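Local coordinates for multidrug resistance protein (Vibrio cholerae, PDB 1YC9), which probably serves as the outer membrane channel of a multidrug efflux system, a trimeric conduit through which toxic compounds leave the cell, at residues 110-115 with 287-292; 159-164 with 204-209; 267-272 with 340-345; 28-33 with 425-430. The protein carries 1 engineered substitution. One frame throughout, in Å; residues are numbered along the deposited sequence.

Overall arrangement
The four contacts join different pairs of elements along this elongated chain, and their chemistry follows their place. Contact 1, in the antiparallel sheet, is a surface contact, its centre about 42 Å from the chain's centre, and relies on backbone hydrogen bonds with apolar packing beside them. Contacts 2 and 3 are both side-to-side packings of antiparallel helices: contact 2 is buried and uses branched aliphatic residues, whereas contact 3 is partly buried, uses alanines and brings its axes closer. Contact 4, also buried, differs again, closing an N-terminal loop onto helix 398-433 through a tyrosine-carboxylate bond. Contacts 1 and 2 lie farthest apart, their centres 75 Å from each other, on opposite sides of the chain's centre.

Contact 1 (110-115 with 287-292); sequences YDFDFW and VTLSAF
Val287 packs against two aromatic rings, CG1 nearer Phe112 and CG2 nearer Phe114. Its CG1 lies anti to the backbone N (chi1 -178°) and approaches Phe112 CD1 at 3.5 Å, while its CG2 reaches Phe114 CD1 at 3.8 Å. Val287 CB lies in the plane of the Phe114 ring, at its edge, whereas both methyls approach obliquely; a beta-branched residue can offer one to each ring. Farther round the Phe112 ring, CE1 rests 3.6 Å from Leu289 CB, and the carbonyl O of Thr288 sits at the ring edge, close to its plane. Tyr110 CD2 lies over one face of the same ring, offset toward the rim, so Phe112 has neighbours from both segments. Tyr110 and Leu289 share a face of the sheet as a hydrogen-bonded antiparallel pair: Tyr110 N gives a bond of 2.8 Å to Leu289 O, and Leu289 N returns one of 2.6 Å to Tyr110 O. On the other face Asp111 and Thr288 form a non-hydrogen-bonded pair, Thr288 CG2 lying 3.7 Å from Asp111 OD1; this aspartate is committed through OD2 to Asn118 ND2. Beyond Asp111 the strand ends, yet Phe112 N still bonds Val287 O at 2.9 Å, and a water bridges Phe114 N and Val287 N. Strand 286-298 continues the sheet by bonding strand 309-322 on its other side, through Thr288 and Ala316. Asp113, turned away, accepts from the backbone N atoms of Asn118 and Arg119, linking this end of the beta-barrel wall to the start of helix 117-183.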
loop_
_atom_site.group_PDB
_atom_site.type_symbol
_atom_site.label_atom_id
_atom_site.label_comp_id
_atom_site.label_asym_id
_atom_site.label_seq_id
_atom_site.Cartn_x
_atom_site.Cartn_y
_atom_site.Cartn_z
ATOM N N TYR A 110 32.052 7.187 -29.081
ATOM C CA TYR A 110 32.631 6.722 -27.810
ATOM C C TYR A 110 32.733 7.967 -26.878
ATOM O O TYR A 110 33.187 9.051 -27.276
ATOM C CB TYR A 110 34.032 6.058 -27.999
ATOM C CG TYR A 110 34.618 5.673 -26.681
ATOM C CD1 TYR A 110 33.982 4.750 -25.878
ATOM C CD2 TYR A 110 35.763 6.325 -26.163
ATOM C CE1 TYR A 110 34.485 4.378 -24.683
ATOM C CE2 TYR A 110 36.265 5.986 -24.945
ATOM C CZ TYR A 110 35.665 5.069 -24.202
ATOM O OH TYR A 110 36.097 4.775 -22.960
ATOM N N ASP A 111 32.230 7.800 -25.684
ATOM C CA ASP A 111 32.331 8.775 -24.618
ATOM C C ASP A 111 33.580 8.479 -23.786
ATOM O O ASP A 111 33.649 7.422 -23.130
ATOM C CB ASP A 111 31.051 8.620 -23.792
ATOM C CG ASP A 111 30.728 9.802 -22.935
ATOM O OD1 ASP A 111 31.539 10.731 -22.887
ATOM O OD2 ASP A 111 29.681 9.848 -22.227
ATOM N N PHE A 112 34.518 9.420 -23.708
ATOM C CA PHE A 112 35.766 9.154 -22.930
ATOM C C PHE A 112 35.764 8.891 -21.428
ATOM O O PHE A 112 36.691 8.171 -20.912
ATOM C CB PHE A 112 36.810 10.210 -23.183
ATOM C CG PHE A 112 37.535 10.029 -24.449
ATOM C CD1 PHE A 112 37.260 10.850 -25.536
ATOM C CD2 PHE A 112 38.517 9.042 -24.583
ATOM C CE1 PHE A 112 37.988 10.740 -26.707
ATOM C CE2 PHE A 112 39.182 8.870 -25.766
ATOM C CZ PHE A 112 38.946 9.730 -26.831
ATOM N N ASP A 113 34.830 9.474 -20.733
ATOM C CA ASP A 113 34.654 9.301 -19.262
ATOM C C ASP A 113 35.795 9.782 -18.376
ATOM O O ASP A 113 36.107 9.150 -17.398
ATOM C CB ASP A 113 34.275 7.857 -18.885
ATOM C CG ASP A 113 33.419 7.807 -17.630
ATOM O OD1 ASP A 113 32.761 8.838 -17.339
ATOM O OD2 ASP A 113 33.342 6.810 -16.907
ATOM N N PHE A 114 36.347 10.949 -18.665
ATOM C CA PHE A 114 37.479 11.471 -17.849
ATOM C C PHE A 114 37.223 11.707 -16.383
ATOM O O PHE A 114 38.151 11.662 -15.550
ATOM C CB PHE A 114 37.985 12.763 -18.462
ATOM C CG PHE A 114 38.840 12.526 -19.637
ATOM C CD1 PHE A 114 38.428 12.860 -20.894
ATOM C CD2 PHE A 114 40.061 11.878 -19.483
ATOM C CE1 PHE A 114 39.247 12.611 -22.010
ATOM C CE2 PHE A 114 40.866 11.609 -20.596
ATOM C CZ PHE A 114 40.434 11.988 -21.858
ATOM N N TRP A 115 35.970 11.984 -16.030
ATOM C CA TRP A 115 35.633 12.221 -14.636
ATOM C C TRP A 115 34.946 11.059 -13.940
ATOM O O TRP A 115 34.547 11.157 -12.772
ATOM C CB TRP A 115 34.794 13.508 -14.530
ATOM C CG TRP A 115 35.316 14.470 -15.401
ATOM C CD1 TRP A 115 34.848 14.787 -16.649
ATOM C CD2 TRP A 115 36.490 15.243 -15.205
ATOM N NE1 TRP A 115 35.687 15.693 -17.241
ATOM C CE2 TRP A 115 36.685 16.006 -16.360
ATOM C CE3 TRP A 115 37.381 15.391 -14.149
ATOM C CZ2 TRP A 115 37.730 16.896 -16.493
ATOM C CZ3 TRP A 115 38.424 16.264 -14.283
ATOM C CH2 TRP A 115 38.582 17.024 -15.434
ATOM N N VAL A 287 33.982 14.729 -22.815
ATOM C CA VAL A 287 34.841 14.565 -23.962
ATOM C C VAL A 287 34.390 13.274 -24.693
ATOM O O VAL A 287 34.207 12.239 -24.047
ATOM C CB VAL A 287 36.322 14.452 -23.618
ATOM C CG1 VAL A 287 37.157 14.336 -24.911
ATOM C CG2 VAL A 287 36.779 15.645 -22.802
ATOM N N THR A 288 34.117 13.408 -25.984
ATOM C CA THR A 288 33.547 12.315 -26.777
ATOM C C THR A 288 34.461 12.135 -27.974
ATOM O O THR A 288 35.397 12.941 -28.214
ATOM C CB THR A 288 32.104 12.612 -27.176
ATOM O OG1 THR A 288 32.086 13.923 -27.737
ATOM C CG2 THR A 288 31.184 12.688 -25.960
ATOM N N LEU A 289 34.327 10.995 -28.638
ATOM C CA LEU A 289 35.038 10.735 -29.841
ATOM C C LEU A 289 33.991 10.217 -30.844
ATOM O O LEU A 289 33.109 9.403 -30.474
ATOM C CB LEU A 289 36.077 9.662 -29.604
ATOM C CG LEU A 289 36.966 9.263 -30.764
ATOM C CD1 LEU A 289 38.000 10.271 -31.156
ATOM C CD2 LEU A 289 37.723 7.987 -30.254
ATOM N N SER A 290 34.053 10.745 -32.059
ATOM C CA SER A 290 33.146 10.331 -33.142
ATOM C C SER A 290 33.968 10.055 -34.366
ATOM O O SER A 290 35.035 10.633 -34.590
ATOM C CB SER A 290 32.134 11.485 -33.507
ATOM O OG SER A 290 31.274 11.604 -32.401
ATOM N N ALA A 291 33.442 9.196 -35.220
ATOM C CA ALA A 291 34.084 8.918 -36.439
ATOM C C ALA A 291 33.065 8.331 -37.425
ATOM O O ALA A 291 32.043 7.775 -37.020
ATOM C CB ALA A 291 35.282 7.928 -36.243
ATOM N N PHE A 292 33.394 8.461 -38.690
ATOM C CA PHE A 292 32.664 7.750 -39.737
ATOM C C PHE A 292 33.517 7.485 -40.904
ATOM O O PHE A 292 34.561 8.114 -41.101
ATOM C CB PHE A 292 31.390 8.574 -40.154
ATOM C CG PHE A 292 31.631 9.622 -41.148
ATOM C CD1 PHE A 292 31.441 9.372 -42.529
ATOM C CD2 PHE A 292 32.001 10.894 -40.766
ATOM C CE1 PHE A 292 31.662 10.354 -43.464
ATOM C CE2 PHE A 292 32.152 11.878 -41.703
ATOM C CZ PHE A 292 32.032 11.632 -43.017
HETATM O O HOH W 1 34.597 12.823 -20.516
#

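Contact 2 (159-164 with 204-209); sequences ANQETV and AELLGI
Within the antiparallel hairpin made by helices 117-183 and 189-223, Val164 packs against both Leu206 and Ile209 on the facing helix. The two short segments lie 9.5 Å apart axis to axis, with their N-to-C directions 160° apart, a spacing that suits medium-sized aliphatic side chains. Val164 uses its two methyls separately. CG1, anti to the backbone N (chi1 171°), touches Leu206 CB at 3.8 Å, the two side chains sliding past each other in opposite directions; CG2 meets Ile209 CD1 at 3.7 Å. Ile209 also spreads its branches: CD1 approaches Asn160 O at 4.0 Å, and CG2 lies 4.0 Å from Gln161 CB. The aliphatic part of Gln161 completes the seam, its CG 3.9 Å from Leu206 CD1. Polar ends turn to helix 398-433, with Asn160 OD1 bonded to Arg413 NE and Glu205 OE2 in a salt bridge to Arg413 NH1, while Leu207 packs on Ala368 of the second subunit. Aliphatic packing between antiparallel helices of a long hairpin, as here, is how outer membrane factors build their periplasmic tunnel.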
loop_
_atom_site.group_PDB
_atom_site.type_symbol
_atom_site.label_atom_id
_atom_site.label_comp_id
_atom_site.label_asym_id
_atom_site.label_seq_id
_atom_site.Cartn_x
_atom_site.Cartn_y
_atom_site.Cartn_z
ATOM N N ALA A 159 -6.487 -27.947 16.072
ATOM C CA ALA A 159 -6.432 -28.141 17.519
ATOM C C ALA A 159 -7.700 -27.651 18.220
ATOM O O ALA A 159 -8.218 -28.327 19.114
ATOM C CB ALA A 159 -5.166 -27.439 18.140
ATOM N N ASN A 160 -8.181 -26.460 17.830
ATOM C CA ASN A 160 -9.419 -25.944 18.368
ATOM C C ASN A 160 -10.602 -26.846 17.967
ATOM O O ASN A 160 -11.477 -27.078 18.786
ATOM C CB ASN A 160 -9.639 -24.498 17.935
ATOM C CG ASN A 160 -8.923 -23.519 18.828
ATOM O OD1 ASN A 160 -9.482 -23.006 19.754
ATOM N ND2 ASN A 160 -7.644 -23.271 18.548
ATOM N N GLN A 161 -10.565 -27.417 16.760
ATOM C CA GLN A 161 -11.567 -28.368 16.362
ATOM C C GLN A 161 -11.573 -29.585 17.305
ATOM O O GLN A 161 -12.626 -29.976 17.783
ATOM C CB GLN A 161 -11.386 -28.798 14.936
ATOM C CG GLN A 161 -12.388 -29.912 14.499
ATOM C CD GLN A 161 -12.137 -30.423 13.110
ATOM O OE1 GLN A 161 -11.118 -31.057 12.847
ATOM N NE2 GLN A 161 -13.060 -30.180 12.233
ATOM N N GLU A 162 -10.408 -30.147 17.615
ATOM C CA GLU A 162 -10.373 -31.332 18.466
ATOM C C GLU A 162 -10.935 -31.002 19.851
ATOM O O GLU A 162 -11.775 -31.741 20.419
ATOM C CB GLU A 162 -8.947 -31.843 18.581
ATOM C CG GLU A 162 -8.861 -33.271 19.059
ATOM C CD GLU A 162 -7.469 -33.831 18.872
ATOM O OE1 GLU A 162 -6.645 -33.519 19.735
ATOM O OE2 GLU A 162 -7.207 -34.560 17.874
ATOM N N THR A 163 -10.488 -29.889 20.393
ATOM C CA THR A 163 -10.908 -29.415 21.714
ATOM C C THR A 163 -12.416 -29.147 21.831
ATOM O O THR A 163 -13.098 -29.583 22.811
ATOM C CB THR A 163 -10.150 -28.142 22.021
ATOM O OG1 THR A 163 -8.745 -28.441 22.071
ATOM C CG2 THR A 163 -10.489 -27.570 23.395
ATOM N N VAL A 164 -12.945 -28.491 20.816
ATOM C CA VAL A 164 -14.361 -28.117 20.827
ATOM C C VAL A 164 -15.248 -29.359 20.533
ATOM O O VAL A 164 -16.305 -29.532 21.149
ATOM C CB VAL A 164 -14.629 -26.899 19.901
ATOM C CG1 VAL A 164 -16.135 -26.627 19.726
ATOM C CG2 VAL A 164 -13.955 -25.646 20.439
ATOM N N ALA A 204 -22.368 -24.892 17.381
ATOM C CA ALA A 204 -22.263 -23.739 16.503
ATOM C C ALA A 204 -20.818 -23.244 16.397
ATOM O O ALA A 204 -20.346 -22.957 15.300
ATOM C CB ALA A 204 -23.139 -22.641 16.968
ATOM N N GLU A 205 -20.122 -23.215 17.524
ATOM C CA GLU A 205 -18.685 -22.894 17.545
ATOM C C GLU A 205 -17.859 -23.863 16.717
ATOM O O GLU A 205 -17.019 -23.447 15.912
ATOM C CB GLU A 205 -18.200 -22.814 18.985
ATOM C CG GLU A 205 -16.790 -22.240 19.142
ATOM C CD GLU A 205 -16.754 -20.734 19.408
ATOM O OE1 GLU A 205 -17.826 -20.079 19.490
ATOM O OE2 GLU A 205 -15.635 -20.190 19.516
ATOM N N LEU A 206 -18.112 -25.157 16.849
ATOM C CA LEU A 206 -17.485 -26.162 16.044
ATOM C C LEU A 206 -17.697 -25.985 14.533
ATOM O O LEU A 206 -16.742 -26.172 13.723
ATOM C CB LEU A 206 -17.947 -27.548 16.479
ATOM C CG LEU A 206 -17.331 -28.744 15.766
ATOM C CD1 LEU A 206 -15.831 -28.782 15.918
ATOM C CD2 LEU A 206 -17.968 -30.091 16.225
ATOM N N LEU A 207 -18.914 -25.583 14.148
ATOM C CA LEU A 207 -19.207 -25.419 12.757
ATOM C C LEU A 207 -18.431 -24.222 12.194
ATOM O O LEU A 207 -17.910 -24.297 11.081
ATOM C CB LEU A 207 -20.700 -25.238 12.542
ATOM C CG LEU A 207 -21.535 -26.510 12.738
ATOM C CD1 LEU A 207 -22.981 -26.127 12.562
ATOM C CD2 LEU A 207 -21.175 -27.642 11.759
ATOM N N GLY A 208 -18.304 -23.193 13.005
ATOM C CA GLY A 208 -17.530 -22.011 12.656
ATOM C C GLY A 208 -16.058 -22.376 12.488
ATOM O O GLY A 208 -15.443 -21.937 11.534
ATOM N N ILE A 209 -15.507 -23.167 13.407
ATOM C CA ILE A 209 -14.148 -23.635 13.284
ATOM C C ILE A 209 -13.923 -24.450 12.017
ATOM O O ILE A 209 -12.895 -24.302 11.313
ATOM C CB ILE A 209 -13.728 -24.425 14.492
ATOM C CG1 ILE A 209 -13.657 -23.535 15.726
ATOM C CG2 ILE A 209 -12.380 -25.030 14.266
ATOM C CD1 ILE A 209 -13.722 -24.346 16.979
#

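Contact 3 (267-272 with 340-345); sequences WRAEAA and EAVAQY
Ala341 meets Ala269 and Ala272 in an apolar contact of methyl groups with one another and with the facing backbone. Ala341 CB packs against one turn of helix 260-281, lying 3.8 Å from Ala269 CA and 4.0 Å from Ala272 CB. It also comes within 4.1 Å of Arg268 O, so the methyl rests on backbone as much as on side chain. In return, Ala269 CB approaches Ala341 O at 4.0 Å. Alanine suits these places because its single methyl fits so close a backbone approach: the CA atoms of Ala269 and Ala341 are 4.8 Å from each other, and the axes of the short segments come within 8.4 Å at 168°, nearly antiparallel. Val342 closes one flank more loosely. With its CG1 anti to the backbone N (chi1 165°), it is the other methyl, CG2, that faces Ala269 CB at 4.4 Å. The side chain of Val342 also lies about 8 Å from a bound mercury ion.

The polar side chains nearby find their partners outside the two segments. The end of Arg268 leads away from residues 340-345 and makes salt bridges through NE with Glu128 and through NH2 with Glu135. Within the other helix, Glu340 OE1 and Gln344 OE1 both take hold of Arg337 NH1. Helix 260-281 therefore lies between helix 117-183, which it meets through Arg268, Trp267 and Ala271, and helix 326-391, which it meets here chiefly through Ala269 and Ala272. On another flank of helix 326-391, Ala343 and Gln344 pack on Met51 of the third subunit.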
loop_
_atom_site.group_PDB
_atom_site.type_symbol
_atom_site.label_atom_id
_atom_site.label_comp_id
_atom_site.label_asym_id
_atom_site.label_seq_id
_atom_site.Cartn_x
_atom_site.Cartn_y
_atom_site.Cartn_z
ATOM N N TRP A 267 22.796 -1.621 -0.619
ATOM C CA TRP A 267 23.216 -1.480 -1.987
ATOM C C TRP A 267 22.500 -0.272 -2.653
ATOM O O TRP A 267 23.065 0.366 -3.520
ATOM C CB TRP A 267 22.902 -2.757 -2.782
ATOM C CG TRP A 267 23.892 -3.794 -2.582
ATOM C CD1 TRP A 267 23.711 -5.002 -1.977
ATOM C CD2 TRP A 267 25.269 -3.731 -2.960
ATOM N NE1 TRP A 267 24.895 -5.705 -1.961
ATOM C CE2 TRP A 267 25.871 -4.951 -2.560
ATOM C CE3 TRP A 267 26.048 -2.784 -3.622
ATOM C CZ2 TRP A 267 27.212 -5.252 -2.835
ATOM C CZ3 TRP A 267 27.400 -3.083 -3.898
ATOM C CH2 TRP A 267 27.962 -4.299 -3.476
ATOM N N ARG A 268 21.278 0.011 -2.254
ATOM C CA ARG A 268 20.533 1.103 -2.865
ATOM C C ARG A 268 21.093 2.427 -2.405
ATOM O O ARG A 268 21.167 3.391 -3.215
ATOM C CB ARG A 268 19.065 0.998 -2.591
ATOM C CG ARG A 268 18.414 -0.073 -3.413
ATOM C CD ARG A 268 17.019 0.196 -3.757
ATOM N NE ARG A 268 16.670 -0.802 -4.757
ATOM C CZ ARG A 268 16.023 -1.909 -4.502
ATOM N NH1 ARG A 268 15.778 -2.765 -5.510
ATOM N NH2 ARG A 268 15.624 -2.186 -3.250
ATOM N N ALA A 269 21.563 2.463 -1.171
ATOM C CA ALA A 269 22.282 3.640 -0.663
ATOM C C ALA A 269 23.636 3.850 -1.394
ATOM O O ALA A 269 23.988 4.947 -1.802
ATOM C CB ALA A 269 22.446 3.586 0.831
ATOM N N GLU A 270 24.365 2.749 -1.669
ATOM C CA GLU A 270 25.511 2.822 -2.571
ATOM C C GLU A 270 25.202 3.373 -3.974
ATOM O O GLU A 270 25.938 4.200 -4.472
ATOM C CB GLU A 270 26.193 1.447 -2.708
ATOM C CG GLU A 270 27.523 1.547 -3.458
ATOM C CD GLU A 270 28.439 2.600 -2.870
ATOM O OE1 GLU A 270 28.697 2.466 -1.659
ATOM O OE2 GLU A 270 28.851 3.565 -3.597
ATOM N N ALA A 271 24.120 2.897 -4.585
ATOM C CA ALA A 271 23.692 3.326 -5.900
ATOM C C ALA A 271 23.402 4.829 -5.888
ATOM O O ALA A 271 23.917 5.574 -6.738
ATOM C CB ALA A 271 22.459 2.563 -6.302
ATOM N N ALA A 272 22.683 5.260 -4.848
ATOM C CA ALA A 272 22.400 6.709 -4.646
ATOM C C ALA A 272 23.647 7.554 -4.484
ATOM O O ALA A 272 23.712 8.647 -5.022
ATOM C CB ALA A 272 21.425 6.926 -3.470
ATOM N N GLU A 340 17.760 10.121 1.498
ATOM C CA GLU A 340 16.615 9.293 1.616
ATOM C C GLU A 340 17.030 7.819 1.721
ATOM O O GLU A 340 16.530 7.086 2.578
ATOM C CB GLU A 340 15.734 9.449 0.423
ATOM C CG GLU A 340 14.506 8.585 0.479
ATOM C CD GLU A 340 13.701 8.662 -0.769
ATOM O OE1 GLU A 340 14.279 8.472 -1.881
ATOM O OE2 GLU A 340 12.499 8.898 -0.636
ATOM N N ALA A 341 17.912 7.411 0.824
ATOM C CA ALA A 341 18.347 6.000 0.794
ATOM C C ALA A 341 19.081 5.594 2.079
ATOM O O ALA A 341 18.908 4.451 2.577
ATOM C CB ALA A 341 19.179 5.744 -0.440
ATOM N N VAL A 342 19.862 6.501 2.652
ATOM C CA VAL A 342 20.576 6.249 3.908
ATOM C C VAL A 342 19.542 6.129 5.037
ATOM O O VAL A 342 19.652 5.269 5.918
ATOM C CB VAL A 342 21.607 7.347 4.209
ATOM C CG1 VAL A 342 22.099 7.323 5.637
ATOM C CG2 VAL A 342 22.750 7.277 3.266
ATOM N N ALA A 343 18.535 6.995 4.997
ATOM C CA ALA A 343 17.509 6.976 6.017
ATOM C C ALA A 343 16.714 5.695 5.892
ATOM O O ALA A 343 16.342 5.095 6.919
ATOM C CB ALA A 343 16.574 8.199 5.895
ATOM N N GLN A 344 16.450 5.278 4.649
ATOM C CA GLN A 344 15.765 4.033 4.393
ATOM C C GLN A 344 16.552 2.837 4.951
ATOM O O GLN A 344 15.953 1.936 5.554
ATOM C CB GLN A 344 15.421 3.847 2.933
ATOM C CG GLN A 344 14.237 4.686 2.475
ATOM C CD GLN A 344 14.078 4.713 0.955
ATOM O OE1 GLN A 344 15.074 4.671 0.226
ATOM N NE2 GLN A 344 12.830 4.852 0.475
ATOM N N TYR A 345 17.864 2.853 4.761
ATOM C CA TYR A 345 18.727 1.804 5.305
ATOM C C TYR A 345 18.602 1.805 6.848
ATOM O O TYR A 345 18.406 0.743 7.474
ATOM C CB TYR A 345 20.178 2.024 4.856
ATOM C CG TYR A 345 21.180 1.156 5.559
ATOM C CD1 TYR A 345 21.364 -0.175 5.168
ATOM C CD2 TYR A 345 21.893 1.626 6.656
ATOM C CE1 TYR A 345 22.251 -0.998 5.845
ATOM C CE2 TYR A 345 22.793 0.815 7.331
ATOM C CZ TYR A 345 22.977 -0.492 6.902
ATOM O OH TYR A 345 23.863 -1.312 7.551
#

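Contact 4 (28-33 with 425-430)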
loop_
_atom_site.group_PDB
_atom_site.type_symbol
_atom_site.label_atom_id
_atom_site.label_comp_id
_atom_site.label_asym_id
_atom_site.label_seq_id
_atom_site.Cartn_x
_atom_site.Cartn_y
_atom_site.Cartn_z
ATOM N N GLN A 28 11.780 -27.778 6.777
ATOM C CA GLN A 28 11.977 -29.213 6.964
ATOM C C GLN A 28 12.184 -29.592 8.415
ATOM O O GLN A 28 11.922 -30.733 8.782
ATOM C CB GLN A 28 13.123 -29.746 6.068
ATOM C CG GLN A 28 12.795 -29.739 4.591
ATOM C CD GLN A 28 13.993 -30.094 3.718
ATOM O OE1 GLN A 28 15.129 -30.158 4.196
ATOM N NE2 GLN A 28 13.751 -30.272 2.462
ATOM N N ARG A 29 12.648 -28.661 9.241
ATOM C CA ARG A 29 12.867 -28.983 10.628
ATOM C C ARG A 29 11.591 -29.350 11.370
ATOM O O ARG A 29 11.668 -29.997 12.403
ATOM C CB ARG A 29 13.728 -27.923 11.332
ATOM C CG ARG A 29 13.035 -26.871 12.161
ATOM C CD ARG A 29 14.040 -25.992 12.943
ATOM N NE ARG A 29 14.051 -26.211 14.398
ATOM C CZ ARG A 29 15.116 -26.585 15.128
ATOM N NH1 ARG A 29 14.991 -26.729 16.446
ATOM N NH2 ARG A 29 16.302 -26.832 14.571
ATOM N N TYR A 30 10.407 -29.012 10.826
ATOM C CA TYR A 30 9.143 -29.358 11.478
ATOM C C TYR A 30 8.638 -30.780 11.182
ATOM O O TYR A 30 7.631 -31.208 11.728
ATOM C CB TYR A 30 8.051 -28.284 11.187
ATOM C CG TYR A 30 8.539 -26.913 11.503
ATOM C CD1 TYR A 30 8.823 -26.551 12.810
ATOM C CD2 TYR A 30 8.800 -25.983 10.494
ATOM C CE1 TYR A 30 9.328 -25.316 13.117
ATOM C CE2 TYR A 30 9.306 -24.693 10.815
ATOM C CZ TYR A 30 9.531 -24.369 12.106
ATOM O OH TYR A 30 10.056 -23.135 12.438
ATOM N N GLN A 31 9.294 -31.472 10.251
ATOM C CA GLN A 31 9.114 -32.911 10.075
ATOM C C GLN A 31 7.714 -33.214 9.583
ATOM O O GLN A 31 7.123 -34.248 9.921
ATOM C CB GLN A 31 9.449 -33.659 11.388
ATOM C CG GLN A 31 10.945 -33.598 11.743
ATOM C CD GLN A 31 11.287 -34.342 13.052
ATOM O OE1 GLN A 31 11.208 -35.555 13.103
ATOM N NE2 GLN A 31 11.655 -33.611 14.089
ATOM N N ASP A 32 7.170 -32.283 8.809
ATOM C CA ASP A 32 5.842 -32.412 8.239
ATOM C C ASP A 32 5.905 -32.393 6.722
ATOM O O ASP A 32 6.060 -31.340 6.068
ATOM C CB ASP A 32 4.925 -31.323 8.787
ATOM C CG ASP A 32 3.525 -31.473 8.316
ATOM O OD1 ASP A 32 2.625 -30.986 9.038
ATOM O OD2 ASP A 32 3.195 -32.065 7.256
ATOM N N ALA A 33 5.808 -33.575 6.111
ATOM C CA ALA A 33 5.987 -33.629 4.678
ATOM C C ALA A 33 4.945 -32.968 3.778
ATOM O O ALA A 33 5.283 -32.439 2.740
ATOM C CB ALA A 33 6.018 -35.137 4.241
ATOM N N LEU A 425 5.990 -18.379 16.845
ATOM C CA LEU A 425 7.198 -17.676 17.292
ATOM C C LEU A 425 8.464 -18.239 16.682
ATOM O O LEU A 425 9.438 -17.492 16.453
ATOM C CB LEU A 425 7.303 -17.619 18.808
ATOM C CG LEU A 425 6.314 -16.622 19.404
ATOM C CD1 LEU A 425 6.347 -16.735 20.921
ATOM C CD2 LEU A 425 6.586 -15.171 18.899
ATOM N N ASP A 426 8.490 -19.544 16.456
ATOM C CA ASP A 426 9.646 -20.134 15.808
ATOM C C ASP A 426 9.701 -19.593 14.397
ATOM O O ASP A 426 10.761 -19.244 13.881
ATOM C CB ASP A 426 9.596 -21.668 15.831
ATOM C CG ASP A 426 10.970 -22.278 15.614
ATOM O OD1 ASP A 426 11.872 -21.948 16.411
ATOM O OD2 ASP A 426 11.225 -23.032 14.664
ATOM N N LEU A 427 8.552 -19.557 13.715
ATOM C CA LEU A 427 8.509 -18.980 12.395
ATOM C C LEU A 427 8.853 -17.498 12.388
ATOM O O LEU A 427 9.498 -17.025 11.468
ATOM C CB LEU A 427 7.143 -19.229 11.731
ATOM C CG LEU A 427 6.700 -20.673 11.538
ATOM C CD1 LEU A 427 5.191 -20.690 11.075
ATOM C CD2 LEU A 427 7.561 -21.357 10.486
ATOM N N ALA A 428 8.423 -16.750 13.398
ATOM C CA ALA A 428 8.733 -15.330 13.520
ATOM C C ALA A 428 10.250 -15.108 13.673
ATOM O O ALA A 428 10.823 -14.134 13.186
ATOM C CB ALA A 428 8.062 -14.764 14.697
ATOM N N LEU A 429 10.903 -16.047 14.329
ATOM C CA LEU A 429 12.350 -15.954 14.490
ATOM C C LEU A 429 13.014 -16.154 13.138
ATOM O O LEU A 429 13.979 -15.460 12.811
ATOM C CB LEU A 429 12.849 -17.016 15.490
ATOM C CG LEU A 429 14.389 -17.122 15.680
ATOM C CD1 LEU A 429 14.897 -15.854 16.293
ATOM C CD2 LEU A 429 14.691 -18.322 16.599
ATOM N N ILE A 430 12.565 -17.151 12.386
ATOM C CA ILE A 430 13.150 -17.439 11.115
ATOM C C ILE A 430 12.988 -16.231 10.221
ATOM O O ILE A 430 13.925 -15.788 9.581
ATOM C CB ILE A 430 12.518 -18.683 10.502
ATOM C CG1 ILE A 430 13.037 -19.920 11.249
ATOM C CG2 ILE A 430 12.815 -18.785 9.067
ATOM C CD1 ILE A 430 12.423 -21.199 10.848
HETATM O O HOH W 2 11.828 -25.449 16.062
#
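Asp426 OD2 is gripped by Tyr30, by Arg244 and, weakly, by a water. Tyr30 OH donates to it at 2.5 Å, a short bond that meets the oxygen on its anti side, 22° out of the carboxylate plane. The phenol ring stands at 89° to that plane, and OD2 lies at the ring edge, near the plane of the ring. Asp426 CG is anti to the backbone N (chi1 -160°), which carries the carboxyl group from the helix toward the loop. Arg244 NH1 adds a salt bridge to the same oxygen. Water 2, 2.9 Å from OD2, accepts from Arg29 NE at 2.9 Å, the water lying in the guanidinium plane, at its edge. The direct separation of Arg29 NE and Asp426 OD2, 4.3 Å, is beyond a salt bridge; the water lies between them, though its bond to OD2 is weak. Arg29 also gives NH1 to Thr242 O, and its CG lies above the centre of the Tyr30 ring.

Apolar side chains pack about the hydroxyl end of the ring. Leu427 CD2 is 3.8 Å from Tyr30 CE2, and Ile430 CD1 lies 3.4 Å from Tyr30 OH, while Phe423 meets the ring edge-to-face. Tyrosine fits here because its ring can sit among leucine and isoleucine side chains while its hydroxyl reaches the carboxylate of Asp426.

Residues 28-33 thus meet helix 398-433 mainly through a short Tyr30-Asp426 bond with apolar contacts beside it. With a phenol donor and two arginines nearby, Asp426 is probably ionised, and its charge would in turn ease the close approach of Arg29 and Arg244.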